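Local coordinates for protein fructosyl amine: oxygen oxidoreductase (Aspergillus fumigatus, PDB 3DJE) that oxidises fructosyl amines with molecular oxygen, using bound FAD, and so deglycates Amadori-type compounds, at residues A26-T31 with L376-M381; A166-A171 with V176-G181; D348-P351 with S355-L358; A249-I254 with M321-D326. One frame throughout, in Å; residues are numbered along the deposited sequence. Where two conformers were deposited one is given.

Interaction 1: A26-T31 with L376-M381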
loop_
_atom_site.group_PDB
_atom_site.type_symbol
_atom_site.label_atom_id
_atom_site.label_comp_id
_atom_site.label_asym_id
_atom_site.label_seq_id
_atom_site.Cartn_x
_atom_site.Cartn_y
_atom_site.Cartn_z
ATOM N N ALA A 26 -1.032 -21.132 -6.184
ATOM C CA ALA A 26 -0.426 -21.864 -7.298
ATOM C C ALA A 26 0.823 -22.601 -6.821
ATOM O O ALA A 26 1.013 -23.783 -7.141
ATOM C CB ALA A 26 -0.076 -20.921 -8.445
ATOM N N ARG A 27 1.657 -21.926 -6.032
ATOM C CA ARG A 27 2.880 -22.588 -5.510
ATOM C C ARG A 27 2.570 -23.763 -4.603
ATOM O O ARG A 27 3.354 -24.719 -4.525
ATOM C CB ARG A 27 3.787 -21.594 -4.785
ATOM C CG ARG A 27 4.433 -20.610 -5.725
ATOM C CD ARG A 27 5.326 -19.673 -4.922
ATOM N NE ARG A 27 6.152 -18.848 -5.787
ATOM C CZ ARG A 27 7.033 -17.953 -5.338
ATOM N NH1 ARG A 27 7.191 -17.780 -4.028
ATOM N NH2 ARG A 27 7.757 -17.243 -6.195
ATOM N N ARG A 28 1.432 -23.695 -3.924
ATOM C CA ARG A 28 1.054 -24.721 -2.968
ATOM C C ARG A 28 0.225 -25.840 -3.604
ATOM O O ARG A 28 -0.253 -26.737 -2.907
ATOM C CB ARG A 28 0.410 -24.089 -1.729
ATOM C CG ARG A 28 1.467 -23.317 -0.928
ATOM C CD ARG A 28 0.898 -22.310 0.055
ATOM N NE ARG A 28 0.186 -22.929 1.166
ATOM C CZ ARG A 28 0.021 -22.358 2.356
ATOM N NH1 ARG A 28 0.540 -21.165 2.610
ATOM N NH2 ARG A 28 -0.654 -22.985 3.298
ATOM N N GLY A 29 0.104 -25.788 -4.928
ATOM C CA GLY A 29 -0.434 -26.909 -5.699
ATOM C C GLY A 29 -1.857 -26.773 -6.181
ATOM O O GLY A 29 -2.353 -27.665 -6.879
ATOM N N TYR A 30 -2.529 -25.679 -5.823
ATOM C CA TYR A 30 -3.924 -25.502 -6.259
ATOM C C TYR A 30 -4.000 -25.235 -7.752
ATOM O O TYR A 30 -3.205 -24.456 -8.282
ATOM C CB TYR A 30 -4.609 -24.408 -5.453
ATOM C CG TYR A 30 -4.799 -24.774 -3.998
ATOM C CD1 TYR A 30 -5.951 -25.456 -3.580
ATOM C CD2 TYR A 30 -3.835 -24.464 -3.042
ATOM C CE1 TYR A 30 -6.144 -25.788 -2.248
ATOM C CE2 TYR A 30 -4.024 -24.790 -1.692
ATOM C CZ TYR A 30 -5.182 -25.463 -1.302
ATOM O OH TYR A 30 -5.367 -25.814 0.026
ATOM N N THR A 31 -4.966 -25.864 -8.426
ATOM C CA THR A 31 -4.983 -25.850 -9.891
ATOM C C THR A 31 -6.267 -25.294 -10.507
ATOM O O THR A 31 -6.415 -25.328 -11.734
ATOM C CB THR A 31 -4.811 -27.264 -10.453
ATOM O OG1 THR A 31 -5.881 -28.077 -9.972
ATOM C CG2 THR A 31 -3.501 -27.870 -10.008
ATOM N N LEU A 376 0.180 -16.230 4.162
ATOM C CA LEU A 376 -0.612 -16.035 5.371
ATOM C C LEU A 376 -2.120 -16.095 5.063
ATOM O O LEU A 376 -2.900 -16.642 5.830
ATOM C CB LEU A 376 -0.246 -14.709 6.042
ATOM C CG LEU A 376 -0.914 -14.421 7.383
ATOM C CD1 LEU A 376 -0.560 -15.500 8.449
ATOM C CD2 LEU A 376 -0.528 -13.012 7.855
ATOM N N ILE A 377 -2.508 -15.562 3.911
ATOM C CA ILE A 377 -3.908 -15.590 3.495
ATOM C C ILE A 377 -4.342 -17.034 3.161
ATOM O O ILE A 377 -5.453 -17.476 3.511
ATOM C CB ILE A 377 -4.167 -14.617 2.303
ATOM C CG1 ILE A 377 -3.921 -13.153 2.746
ATOM C CG2 ILE A 377 -5.585 -14.826 1.734
ATOM C CD1 ILE A 377 -3.735 -12.160 1.598
ATOM N N VAL A 378 -3.458 -17.774 2.491
ATOM C CA VAL A 378 -3.716 -19.213 2.244
ATOM C C VAL A 378 -3.762 -19.977 3.583
ATOM O O VAL A 378 -4.625 -20.824 3.786
ATOM C CB VAL A 378 -2.733 -19.828 1.240
ATOM C CG1 VAL A 378 -3.010 -21.340 1.056
ATOM C CG2 VAL A 378 -2.878 -19.136 -0.121
ATOM N N ASP A 379 -2.836 -19.672 4.494
ATOM C CA ASP A 379 -2.874 -20.281 5.819
ATOM C C ASP A 379 -4.227 -20.067 6.505
ATOM O O ASP A 379 -4.760 -20.969 7.147
ATOM C CB ASP A 379 -1.747 -19.741 6.688
ATOM C CG ASP A 379 -0.386 -20.349 6.350
ATOM O OD1 ASP A 379 -0.297 -21.346 5.580
ATOM O OD2 ASP A 379 0.615 -19.820 6.886
ATOM N N ALA A 380 -4.792 -18.871 6.358
ATOM C CA ALA A 380 -6.097 -18.593 6.946
ATOM C C ALA A 380 -7.158 -19.524 6.364
ATOM O O ALA A 380 -7.960 -20.095 7.102
ATOM C CB ALA A 380 -6.475 -17.130 6.752
HETATM N N MSE A 381 -7.158 -19.693 5.043
HETATM C CA MSE A 381 -8.117 -20.601 4.409
HETATM C C MSE A 381 -7.953 -22.007 4.969
HETATM O O MSE A 381 -8.938 -22.670 5.305
HETATM C CB MSE A 381 -7.967 -20.624 2.884
HETATM C CG MSE A 381 -9.058 -21.457 2.209
HETATM SE SE MSE A 381 -8.668 -22.135 0.416
HETATM C CE MSE A 381 -6.937 -22.961 0.712
#
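Asp379 OD1 is gripped by two nitrogens of one guanidinium group: Arg28 NH2 donates to it at 2.8 Å and Arg28 NH1 donates to that same Asp379 oxygen at 3.1 Å, a salt bridge in which Arg28 is used end-on. The pair ties the end of helix 16-27, the first helix of the Rossmann-type FAD-binding fold, to helix 373-382. Asp379 OD1 lies in the plane of the guanidinium, whereas the carboxylate is turned 64° away from that plane. NH2 comes nearly along the C-O axis of the oxygen; NH1 comes from above the carboxylate plane. Two further acceptors fix the arginine: Glu382 OE1 at NH2 and Asn375 OD1 at NH1.

Helix 16-27 ends in a Schellman motif with Gly29, at positive phi, as its C-prime residue, and Gly29 N bonds to Ala26 O. Tyr30 then turns back to helix 373-382, where its OH is hydrogen-bonded to Glu382 OE2. With CG1 anti to the backbone N (chi1 178°), Val378 lays that methyl over the centre of one guanidinium face, CG1 to Arg28 CZ being 3.5 Å.

Interaction 2: A166-A171 with V176-G181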
loop_
_atom_site.group_PDB
_atom_site.type_symbol
_atom_site.label_atom_id
_atom_site.label_comp_id
_atom_site.label_asym_id
_atom_site.label_seq_id
_atom_site.Cartn_x
_atom_site.Cartn_y
_atom_site.Cartn_z
ATOM N N ALA A 166 5.029 -9.244 -12.481
ATOM C CA ALA A 166 5.810 -10.491 -12.472
ATOM C C ALA A 166 5.076 -11.577 -11.679
ATOM O O ALA A 166 5.023 -12.735 -12.097
ATOM C CB ALA A 166 7.215 -10.254 -11.905
ATOM N N ALA A 167 4.553 -11.209 -10.511
ATOM C CA ALA A 167 3.851 -12.183 -9.670
ATOM C C ALA A 167 2.569 -12.687 -10.352
ATOM O O ALA A 167 2.280 -13.889 -10.306
ATOM C CB ALA A 167 3.526 -11.582 -8.313
ATOM N N ALA A 168 1.797 -11.785 -10.971
ATOM C CA ALA A 168 0.570 -12.196 -11.677
ATOM C C ALA A 168 0.887 -13.130 -12.850
ATOM O O ALA A 168 0.210 -14.144 -13.050
ATOM C CB ALA A 168 -0.210 -10.994 -12.149
ATOM N N ARG A 169 1.933 -12.789 -13.601
ATOM C CA ARG A 169 2.293 -13.566 -14.767
ATOM C C ARG A 169 2.799 -14.939 -14.356
ATOM O O ARG A 169 2.537 -15.921 -15.053
ATOM C CB ARG A 169 3.331 -12.821 -15.589
ATOM C CG ARG A 169 2.695 -11.634 -16.281
ATOM C CD ARG A 169 3.656 -10.918 -17.173
ATOM N NE ARG A 169 4.038 -11.792 -18.280
ATOM C CZ ARG A 169 5.275 -12.229 -18.476
ATOM N NH1 ARG A 169 6.253 -11.822 -17.674
ATOM N NH2 ARG A 169 5.537 -13.045 -19.494
ATOM N N GLU A 170 3.495 -15.010 -13.224
ATOM C CA GLU A 170 3.936 -16.309 -12.693
ATOM C C GLU A 170 2.730 -17.139 -12.218
ATOM O O GLU A 170 2.632 -18.325 -12.507
ATOM C CB GLU A 170 4.955 -16.113 -11.572
ATOM C CG GLU A 170 5.443 -17.428 -10.964
ATOM C CD GLU A 170 6.541 -18.144 -11.750
ATOM O OE1 GLU A 170 6.687 -17.943 -12.976
ATOM O OE2 GLU A 170 7.257 -18.951 -11.117
ATOM N N ALA A 171 1.794 -16.508 -11.513
ATOM C CA ALA A 171 0.570 -17.216 -11.091
ATOM C C ALA A 171 -0.147 -17.782 -12.315
ATOM O O ALA A 171 -0.599 -18.940 -12.320
ATOM C CB ALA A 171 -0.347 -16.268 -10.326
ATOM N N VAL A 176 -3.276 -20.182 -12.922
ATOM C CA VAL A 176 -4.309 -19.283 -12.399
ATOM C C VAL A 176 -4.978 -18.527 -13.555
ATOM O O VAL A 176 -4.303 -18.031 -14.480
ATOM C CB VAL A 176 -3.740 -18.302 -11.342
ATOM C CG1 VAL A 176 -4.815 -17.277 -10.890
ATOM C CG2 VAL A 176 -3.167 -19.068 -10.139
ATOM N N LYS A 177 -6.304 -18.478 -13.494
ATOM C CA LYS A 177 -7.134 -17.783 -14.473
ATOM C C LYS A 177 -7.331 -16.349 -14.003
ATOM O O LYS A 177 -7.821 -16.119 -12.902
ATOM C CB LYS A 177 -8.487 -18.490 -14.584
ATOM C CG LYS A 177 -8.386 -19.946 -15.044
ATOM C CD LYS A 177 -9.550 -20.801 -14.529
ATOM C CE LYS A 177 -9.263 -21.434 -13.163
ATOM N NZ LYS A 177 -7.910 -22.060 -13.054
ATOM N N PHE A 178 -6.929 -15.385 -14.827
ATOM C CA PHE A 178 -7.217 -13.980 -14.530
ATOM C C PHE A 178 -8.294 -13.489 -15.464
ATOM O O PHE A 178 -8.106 -13.499 -16.686
ATOM C CB PHE A 178 -5.976 -13.084 -14.674
ATOM C CG PHE A 178 -4.997 -13.215 -13.544
ATOM C CD1 PHE A 178 -4.906 -12.231 -12.554
ATOM C CD2 PHE A 178 -4.166 -14.323 -13.461
ATOM C CE1 PHE A 178 -3.988 -12.356 -11.495
ATOM C CE2 PHE A 178 -3.249 -14.463 -12.412
ATOM C CZ PHE A 178 -3.159 -13.481 -11.423
ATOM N N VAL A 179 -9.408 -13.048 -14.885
ATOM C CA VAL A 179 -10.512 -12.478 -15.653
ATOM C C VAL A 179 -10.589 -10.997 -15.290
ATOM O O VAL A 179 -11.049 -10.635 -14.205
ATOM C CB VAL A 179 -11.856 -13.197 -15.366
ATOM C CG1 VAL A 179 -12.983 -12.569 -16.194
ATOM C CG2 VAL A 179 -11.727 -14.708 -15.637
ATOM N N THR A 180 -10.107 -10.158 -16.199
ATOM C CA THR A 180 -9.865 -8.759 -15.879
ATOM C C THR A 180 -10.524 -7.823 -16.874
ATOM O O THR A 180 -10.816 -8.212 -18.014
ATOM C CB THR A 180 -8.362 -8.437 -15.837
ATOM O OG1 THR A 180 -7.789 -8.653 -17.135
ATOM C CG2 THR A 180 -7.648 -9.273 -14.780
ATOM N N GLY A 181 -10.743 -6.591 -16.440
ATOM C CA GLY A 181 -11.437 -5.627 -17.268
ATOM C C GLY A 181 -12.889 -5.513 -16.876
ATOM O O GLY A 181 -13.406 -6.293 -16.081
#
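Phe178 has its CG anti to the carbonyl carbon (chi1 -75°), and this swings the ring across to Ala168 and Ala171 on the helix. Val176 sets CG1 anti to the backbone N (chi1 175°), which leaves CG2 as the branch that meets Ala171.

The far end of the Phe178 ring does the touching. Its CZ is 3.9 Å from Ala168 CB, and its CE2 lies 3.5 Å from Ala168 O, which approaches the ring obliquely. Ala171 CB comes to the ring at the edge, near its plane, 4.0 Å from Phe178 CE2. The same methyl also meets Val176 CG2 at 4.0 Å, so one methyl touches both the valine branch and the phenylalanine edge. Ala168 and Ala171, three residues apart on the helix, each offer a bare methyl to the ring.

Helix 160-173 packs here on the sheet of the Rossmann-type domain and leads into strand 177-180, the outermost strand on one side of that sheet, with strand 33-37 as its parallel neighbour. Side chains of Val176 and Phe178 rest on Val35 of that neighbouring strand, while Val176 also touches Ala26 and Ala168 touches Thr19, both on helix 16-27. The side chain of Phe178 is about 9 Å from the bound FAD and does not touch it.

Where the helix gives way to the strand, Val176 N donates to Ala171 O at 3.0 Å with an N-H...O angle of 160°. Val176 CG2 lies beside that acceptor too, 3.4 Å from Ala171 O.

Interaction 3: D348-P351 with S355-L358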
loop_
_atom_site.group_PDB
_atom_site.type_symbol
_atom_site.label_atom_id
_atom_site.label_comp_id
_atom_site.label_asym_id
_atom_site.label_seq_id
_atom_site.Cartn_x
_atom_site.Cartn_y
_atom_site.Cartn_z
ATOM N N ASP A 348 -8.331 -13.402 7.874
ATOM C CA ASP A 348 -9.037 -14.399 8.666
ATOM C C ASP A 348 -10.127 -15.014 7.813
ATOM O O ASP A 348 -10.508 -14.472 6.774
ATOM C CB ASP A 348 -9.672 -13.722 9.884
ATOM C CG ASP A 348 -9.995 -14.700 11.040
ATOM O OD1 ASP A 348 -9.762 -15.932 10.959
ATOM O OD2 ASP A 348 -10.499 -14.203 12.072
ATOM N N ARG A 349 -10.616 -16.166 8.251
ATOM C CA ARG A 349 -11.898 -16.658 7.772
ATOM C C ARG A 349 -12.979 -15.786 8.384
ATOM O O ARG A 349 -12.832 -15.310 9.520
ATOM C CB ARG A 349 -12.107 -18.093 8.231
ATOM C CG ARG A 349 -10.862 -18.917 8.083
ATOM C CD ARG A 349 -11.010 -20.015 7.114
ATOM N NE ARG A 349 -11.097 -21.292 7.806
ATOM C CZ ARG A 349 -12.235 -21.836 8.227
ATOM N NH1 ARG A 349 -13.389 -21.210 8.023
ATOM N NH2 ARG A 349 -12.222 -23.011 8.848
ATOM N N HIS A 350 -14.064 -15.578 7.643
ATOM C CA HIS A 350 -15.218 -14.886 8.199
ATOM C C HIS A 350 -15.850 -15.772 9.303
ATOM O O HIS A 350 -15.952 -16.986 9.132
ATOM C CB HIS A 350 -16.233 -14.569 7.103
ATOM C CG HIS A 350 -17.286 -13.608 7.541
ATOM N ND1 HIS A 350 -18.406 -14.002 8.247
ATOM C CD2 HIS A 350 -17.372 -12.265 7.407
ATOM C CE1 HIS A 350 -19.149 -12.939 8.507
ATOM N NE2 HIS A 350 -18.541 -11.873 8.013
ATOM N N PRO A 351 -16.240 -15.166 10.445
ATOM C CA PRO A 351 -16.778 -15.933 11.585
ATOM C C PRO A 351 -18.091 -16.674 11.326
ATOM O O PRO A 351 -18.372 -17.684 11.998
ATOM C CB PRO A 351 -16.986 -14.864 12.660
ATOM C CG PRO A 351 -17.087 -13.577 11.930
ATOM C CD PRO A 351 -16.160 -13.728 10.753
ATOM N N SER A 355 -17.183 -20.145 3.932
ATOM C CA SER A 355 -16.415 -20.272 2.698
ATOM C C SER A 355 -15.645 -19.004 2.352
ATOM O O SER A 355 -14.933 -18.988 1.354
ATOM C CB SER A 355 -17.344 -20.637 1.529
ATOM O OG SER A 355 -18.057 -21.845 1.784
ATOM N N LEU A 356 -15.810 -17.953 3.154
ATOM C CA LEU A 356 -15.180 -16.653 2.867
ATOM C C LEU A 356 -13.882 -16.448 3.641
ATOM O O LEU A 356 -13.823 -16.715 4.850
ATOM C CB LEU A 356 -16.151 -15.509 3.174
ATOM C CG LEU A 356 -15.677 -14.074 2.895
ATOM C CD1 LEU A 356 -15.442 -13.861 1.409
ATOM C CD2 LEU A 356 -16.675 -13.042 3.436
ATOM N N VAL A 357 -12.859 -15.968 2.932
ATOM C CA VAL A 357 -11.572 -15.610 3.534
ATOM C C VAL A 357 -11.308 -14.137 3.238
ATOM O O VAL A 357 -11.442 -13.701 2.098
ATOM C CB VAL A 357 -10.415 -16.461 2.968
ATOM C CG1 VAL A 357 -9.097 -16.139 3.689
ATOM C CG2 VAL A 357 -10.721 -17.957 3.129
ATOM N N LEU A 358 -10.948 -13.387 4.273
ATOM C CA LEU A 358 -10.618 -11.969 4.157
ATOM C C LEU A 358 -9.122 -11.805 4.002
ATOM O O LEU A 358 -8.365 -12.410 4.750
ATOM C CB LEU A 358 -11.049 -11.200 5.421
ATOM C CG LEU A 358 -12.550 -10.970 5.693
ATOM C CD1 LEU A 358 -13.318 -10.669 4.402
ATOM C CD2 LEU A 358 -13.141 -12.152 6.428
#
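A beta hairpin at the edge of the FAD-domain sheet carries this contact: residues 348-351 come out of strand 346-347, and the chain returns antiparallel through strand 356-360. Asp348 and Leu358 form a hydrogen-bonded pair, with Leu358 N donating to Asp348 O at 2.8 Å and Asp348 N donating to Leu358 O at a longer 3.3 Å. Arg349 and Val357 are the non-hydrogen-bonded pair that follows, and beyond it His350 N bonds to Leu356 O at 3.0 Å. Between these bonds Arg349 CA makes a CA-H...O contact of 3.5 Å with Leu356 O.

The side chains of Leu356 and Leu358 both reach His350. Leu356 CD2 is 4.0 Å from His350 CB and meets the imidazole obliquely, while Leu358 CD2, equally near to His350 CB at 4.0 Å, stands at the ring edge. Leu358 CD2 also leans over the paired backbone, 3.5 Å from Asp348 O. His350 CG is anti to its backbone N (chi1 -167°), which turns the ring towards the hairpin loop, where ND1 takes hydrogen bonds from Gln352 N and Tyr353 N and the ring stacks on Tyr353. Pro351 CD covers part of one imidazole face. Asp348 OD2 is occupied by Trp395 N.

Strand 356-360 lies between strands 346-347 and 212-215, with Val357 bonded through its backbone to Thr213 and Leu215. The Val357 side chain packs on Phe214 and faces helix 373-382, the next helix along the chain, at Met381.

Interaction 4: A249-I254 with M321-D326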
loop_
_atom_site.group_PDB
_atom_site.type_symbol
_atom_site.label_atom_id
_atom_site.label_comp_id
_atom_site.label_asym_id
_atom_site.label_seq_id
_atom_site.Cartn_x
_atom_site.Cartn_y
_atom_site.Cartn_z
ATOM N N ALA A 249 21.540 11.179 -14.640
ATOM C CA ALA A 249 22.677 10.450 -14.049
ATOM C C ALA A 249 23.002 10.891 -12.620
ATOM O O ALA A 249 23.306 10.066 -11.752
ATOM C CB ALA A 249 23.914 10.579 -14.934
ATOM N N LEU A 250 22.924 12.197 -12.387
ATOM C CA LEU A 250 23.225 12.791 -11.093
ATOM C C LEU A 250 22.346 12.246 -9.953
ATOM O O LEU A 250 22.797 12.089 -8.814
ATOM C CB LEU A 250 23.078 14.310 -11.203
ATOM C CG LEU A 250 23.708 15.162 -10.103
ATOM C CD1 LEU A 250 25.228 15.046 -10.106
ATOM C CD2 LEU A 250 23.271 16.621 -10.250
ATOM N N TYR A 251 21.097 11.934 -10.285
ATOM C CA TYR A 251 20.105 11.565 -9.283
ATOM C C TYR A 251 20.037 10.058 -9.066
ATOM O O TYR A 251 19.300 9.583 -8.190
ATOM C CB TYR A 251 18.726 12.087 -9.697
ATOM C CG TYR A 251 18.570 13.596 -9.666
ATOM C CD1 TYR A 251 17.910 14.222 -8.616
ATOM C CD2 TYR A 251 19.053 14.394 -10.708
ATOM C CE1 TYR A 251 17.749 15.605 -8.586
ATOM C CE2 TYR A 251 18.905 15.784 -10.679
ATOM C CZ TYR A 251 18.251 16.378 -9.616
ATOM O OH TYR A 251 18.083 17.745 -9.581
ATOM N N LYS A 252 20.798 9.305 -9.862
ATOM C CA LYS A 252 20.764 7.833 -9.795
ATOM C C LYS A 252 21.288 7.279 -8.465
ATOM O O LYS A 252 22.279 7.772 -7.923
ATOM C CB LYS A 252 21.534 7.206 -10.969
ATOM C CG LYS A 252 21.354 5.683 -11.114
ATOM C CD LYS A 252 22.109 5.119 -12.323
ATOM C CE LYS A 252 22.012 3.595 -12.396
ATOM N NZ LYS A 252 20.662 3.133 -12.810
ATOM N N ASN A 253 20.602 6.262 -7.948
ATOM C CA ASN A 253 21.045 5.492 -6.772
ATOM C C ASN A 253 20.946 6.206 -5.419
ATOM O O ASN A 253 21.405 5.668 -4.408
ATOM C CB ASN A 253 22.471 4.930 -6.967
ATOM C CG ASN A 253 22.607 4.080 -8.226
ATOM O OD1 ASN A 253 21.842 3.140 -8.443
ATOM N ND2 ASN A 253 23.601 4.401 -9.051
ATOM N N ILE A 254 20.343 7.396 -5.388
ATOM C CA ILE A 254 20.178 8.115 -4.125
ATOM C C ILE A 254 19.278 7.302 -3.188
ATOM O O ILE A 254 18.420 6.540 -3.652
ATOM C CB ILE A 254 19.615 9.560 -4.299
ATOM C CG1 ILE A 254 18.242 9.552 -4.978
ATOM C CG2 ILE A 254 20.631 10.468 -5.030
ATOM C CD1 ILE A 254 17.496 10.891 -4.910
HETATM N N MSE A 321 14.924 19.579 -2.618
HETATM C CA MSE A 321 15.416 19.746 -3.982
HETATM C C MSE A 321 14.799 21.004 -4.592
HETATM O O MSE A 321 13.969 20.927 -5.495
HETATM C CB MSE A 321 15.070 18.511 -4.807
HETATM C CG MSE A 321 15.769 17.290 -4.276
HETATM SE SE MSE A 321 15.495 15.734 -5.364
HETATM C CE MSE A 321 13.557 15.609 -5.273
ATOM N N PRO A 322 15.178 22.180 -4.067
ATOM C CA PRO A 322 14.489 23.414 -4.478
ATOM C C PRO A 322 14.629 23.718 -5.973
ATOM O O PRO A 322 13.764 24.407 -6.547
ATOM C CB PRO A 322 15.151 24.501 -3.611
ATOM C CG PRO A 322 16.443 23.918 -3.169
ATOM C CD PRO A 322 16.225 22.431 -3.061
ATOM N N GLN A 323 15.679 23.188 -6.601
ATOM C CA GLN A 323 15.877 23.336 -8.054
ATOM C C GLN A 323 14.741 22.685 -8.883
ATOM O O GLN A 323 14.529 23.018 -10.059
ATOM C CB GLN A 323 17.259 22.818 -8.473
ATOM C CG GLN A 323 17.432 21.276 -8.493
ATOM C CD GLN A 323 17.713 20.653 -7.130
ATOM O OE1 GLN A 323 17.681 21.324 -6.099
ATOM N NE2 GLN A 323 17.970 19.344 -7.125
ATOM N N LEU A 324 14.004 21.772 -8.248
ATOM C CA LEU A 324 12.912 21.057 -8.903
ATOM C C LEU A 324 11.531 21.554 -8.496
ATOM O O LEU A 324 10.525 21.101 -9.040
ATOM C CB LEU A 324 13.019 19.543 -8.624
ATOM C CG LEU A 324 14.280 18.821 -9.110
ATOM C CD1 LEU A 324 14.161 17.307 -8.878
ATOM C CD2 LEU A 324 14.522 19.117 -10.600
ATOM N N ALA A 325 11.479 22.497 -7.553
ATOM C CA ALA A 325 10.225 22.824 -6.864
ATOM C C ALA A 325 9.147 23.455 -7.748
ATOM O O ALA A 325 7.959 23.411 -7.414
ATOM C CB ALA A 325 10.492 23.682 -5.631
ATOM N N ASP A 326 9.568 24.024 -8.876
ATOM C CA ASP A 326 8.652 24.702 -9.786
ATOM C C ASP A 326 8.429 23.936 -11.089
ATOM O O ASP A 326 7.707 24.401 -11.969
ATOM C CB ASP A 326 9.147 26.123 -10.084
ATOM C CG ASP A 326 9.086 27.034 -8.863
ATOM O OD1 ASP A 326 8.118 26.928 -8.069
ATOM O OD2 ASP A 326 10.011 27.861 -8.697
#
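A selenium atom sits at the edge of an aromatic ring here: SE of the selenomethionine at Met321 lies 5.2 Å from the centroid of the Tyr251 ring and 86° off the ring normal, almost exactly in its plane. The closest ring atom is CE1, 3.9 Å from Met321 SE.

The hydroxyl end of the same tyrosine is held by an amide. Gln323 NE2 donates to Tyr251 OH over 2.9 Å, and the bond is nearly straight, with an N-H...O angle of 176°. The hydroxyl lies in the plane of the amide, and that plane is turned 35° from the phenol ring. Gln323 reaches it with CG placed between the backbone N and the carbonyl carbon and a further bend at chi2. Its NE2 has a second acceptor, Val138 O, so the amide nitrogen bridges the tyrosine to another loop.

Leu324 approaches the ring obliquely, its CD1 4.0 Å from Tyr251 CE1, and CD2 of Leu324 stands 3.9 Å from Tyr251 OH. Both Tyr251 and Leu324 also touch Ile275 on strand 274-289.

Tyr251 thus projects from the end of the short helix 248-251, where a type II turn begins, into the loop after helix 307-320. The packing lies far from the FAD and the bound ligand, and its defining element is a Met-aromatic contact of the in-plane, edge-on kind.

From the N terminus, after strand 9-12, helix 16-27 is the first helix, and interaction 1 joins its end to helix 373-382, closing a loop of 344 residues that holds the other three contacts. Within it come, in series, interaction 2 (helix 160-173 to strand 177-180), interaction 4 (249-254 with 321-326) and the short hairpin of interaction 3; none cross. Interactions 2 and 3 reach opposite ends of the same six-stranded sheet, and interaction 1 touches both, on the side of helix 16-27 for interaction 2 and of helix 373-382 for interaction 3. Interaction 4 stands apart, its centre about 43 Å from that of interaction 1, on the other side of the chain's centre.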